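Local coordinates for short-chain dehydrogenase/reductase SDR (Burkholderia phymatum, PDB 5IG2), which binds NAD and, as a member of the short-chain dehydrogenase/reductase family, probably catalyses NAD-dependent oxidation or reduction at a CH-OH or carbonyl group, at the interface of chains A and B. Residues are numbered along the deposited sequence; one frame, centred on the assembly and turned at random. Chains: chain A/B, Short-chain dehydrogenase/reductase SDR.

The interface of chains A and B. Residues chain A 130, 134, 138, 178, 181-182, 185; chain B 106-108.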
loop_
_atom_site.group_PDB
_atom_site.type_symbol
_atom_site.label_atom_id
_atom_site.label_comp_id
_atom_site.label_asym_id
_atom_site.label_seq_id
_atom_site.Cartn_x
_atom_site.Cartn_y
_atom_site.Cartn_z
ATOM N N VAL A 130 5.386 -13.146 -5.557
ATOM C CA VAL A 130 4.635 -14.064 -4.702
ATOM C C VAL A 130 3.711 -14.924 -5.548
ATOM O O VAL A 130 3.679 -16.154 -5.411
ATOM C CB VAL A 130 3.863 -13.278 -3.625
ATOM C CG1 VAL A 130 2.885 -14.176 -2.878
ATOM C CG2 VAL A 130 4.846 -12.632 -2.666
ATOM N N ALA A 134 5.382 -18.593 -5.316
ATOM C CA ALA A 134 4.849 -19.372 -4.200
ATOM C C ALA A 134 4.251 -20.699 -4.650
ATOM O O ALA A 134 4.535 -21.718 -3.993
ATOM C CB ALA A 134 3.824 -18.562 -3.393
ATOM N N LEU A 138 5.485 -24.198 -3.235
ATOM C CA LEU A 138 4.574 -25.116 -2.565
ATOM C C LEU A 138 4.555 -26.475 -3.245
ATOM O O LEU A 138 4.389 -27.498 -2.575
ATOM C CB LEU A 138 3.166 -24.524 -2.514
ATOM C CG LEU A 138 3.028 -23.327 -1.575
ATOM C CD1 LEU A 138 1.760 -22.520 -1.873
ATOM C CD2 LEU A 138 3.042 -23.797 -0.128
ATOM N N LEU A 178 0.725 -12.852 4.022
ATOM C CA LEU A 178 1.369 -14.018 3.425
ATOM C C LEU A 178 1.841 -14.997 4.490
ATOM O O LEU A 178 1.692 -16.219 4.344
ATOM C CB LEU A 178 2.549 -13.557 2.565
ATOM C CG LEU A 178 3.333 -14.682 1.879
ATOM C CD1 LEU A 178 2.422 -15.541 1.000
ATOM C CD2 LEU A 178 4.507 -14.110 1.072
ATOM N N ASP A 181 -1.207 -16.803 5.613
ATOM C CA ASP A 181 -1.738 -17.666 4.555
ATOM C C ASP A 181 -0.874 -18.908 4.361
ATOM O O ASP A 181 -1.396 -20.006 4.143
ATOM C CB ASP A 181 -1.841 -16.906 3.228
ATOM C CG ASP A 181 -2.848 -15.778 3.262
ATOM O OD1 ASP A 181 -3.643 -15.685 4.210
ATOM O OD2 ASP A 181 -2.847 -14.988 2.309
ATOM N N LEU A 182 0.455 -18.750 4.401
ATOM C CA LEU A 182 1.323 -19.910 4.234
ATOM C C LEU A 182 1.115 -20.915 5.361
ATOM O O LEU A 182 1.142 -22.132 5.138
ATOM C CB LEU A 182 2.783 -19.466 4.160
ATOM C CG LEU A 182 3.181 -18.775 2.846
ATOM C CD1 LEU A 182 4.579 -18.181 2.936
ATOM C CD2 LEU A 182 3.101 -19.747 1.662
ATOM N N ALA A 185 -2.205 -22.620 4.869
ATOM C CA ALA A 185 -2.121 -23.556 3.760
ATOM C C ALA A 185 -1.348 -24.810 4.147
ATOM O O ALA A 185 -1.607 -25.887 3.598
ATOM C CB ALA A 185 -1.472 -22.876 2.557
ATOM N N PHE B 106 -6.075 -17.024 -0.231
ATOM C CA PHE B 106 -4.625 -17.150 -0.075
ATOM C C PHE B 106 -3.917 -16.234 -1.069
ATOM O O PHE B 106 -4.281 -16.183 -2.249
ATOM C CB PHE B 106 -4.181 -18.603 -0.301
ATOM C CG PHE B 106 -4.642 -19.576 0.763
ATOM C CD1 PHE B 106 -5.057 -19.138 2.013
ATOM C CD2 PHE B 106 -4.631 -20.939 0.508
ATOM C CE1 PHE B 106 -5.470 -20.042 2.981
ATOM C CE2 PHE B 106 -5.040 -21.854 1.475
ATOM C CZ PHE B 106 -5.457 -21.404 2.714
ATOM N N LEU B 107 -2.900 -15.510 -0.586
ATOM C CA LEU B 107 -2.399 -14.356 -1.334
ATOM C C LEU B 107 -1.923 -14.741 -2.732
ATOM O O LEU B 107 -2.208 -14.033 -3.708
ATOM C CB LEU B 107 -1.278 -13.665 -0.554
ATOM C CG LEU B 107 -0.816 -12.358 -1.201
ATOM C CD1 LEU B 107 -1.972 -11.356 -1.260
ATOM C CD2 LEU B 107 0.373 -11.778 -0.449
ATOM N N TRP B 108 -1.205 -15.864 -2.856
ATOM C CA TRP B 108 -0.627 -16.263 -4.137
ATOM C C TRP B 108 -1.669 -16.799 -5.110
ATOM O O TRP B 108 -1.365 -16.936 -6.299
ATOM C CB TRP B 108 0.472 -17.318 -3.914
ATOM C CG TRP B 108 -0.056 -18.549 -3.238
ATOM C CD1 TRP B 108 -0.582 -19.648 -3.842
ATOM C CD2 TRP B 108 -0.166 -18.772 -1.827
ATOM N NE1 TRP B 108 -0.995 -20.553 -2.895
ATOM C CE2 TRP B 108 -0.754 -20.038 -1.649
ATOM C CE3 TRP B 108 0.183 -18.026 -0.695
ATOM C CZ2 TRP B 108 -0.999 -20.582 -0.388
ATOM C CZ3 TRP B 108 -0.063 -18.566 0.559
ATOM C CH2 TRP B 108 -0.652 -19.828 0.702
#
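The indole of B:Trp108 enters a groove between two helices of chain A, with A:Leu138 on one face and CB of B:Phe106, from its own chain, on the other. Methyl CD1 of A:Leu138 comes tip to tip with the indole and lies over the five-membered ring, 3.9 Å from its centroid, in a CH-pi contact displaced toward the rim. In plane at the edge stand the backbone of A:Asp181 and A:Leu182 and methyl CB of A:Ala185, the last 3.7 Å from CH2 of B:Trp108. CD2 of A:Leu182 comes from the A:Leu138 side, past the six-membered rim, 3.6 Å from CZ3 of B:Trp108; CD1 of A:Leu178 meets CE3 close to the edge. At the root, CB of A:Ala134 packs 3.6 Å from CB of B:Trp108. With CG between backbone N and carbonyl carbon (chi1 60°), the indole is directed in among these residues. Beside it, amide N of B:Leu107 donates to carboxylate OD2 of A:Asp181 at 2.9 Å, a bent bond (130° at H) arriving 36° out of the carboxylate plane. The ring of B:Phe106 has carbonyl O of A:Asp181 above its rim, and its CE2 reaches CB of A:Ala185. This two-fold subunit contact, in an assembly of six, sets 3-10 helix 107-109 of chain B against helices 112-140 and 162-185 of chain A, long helices through which SDR enzymes commonly associate; it may be the biological interface.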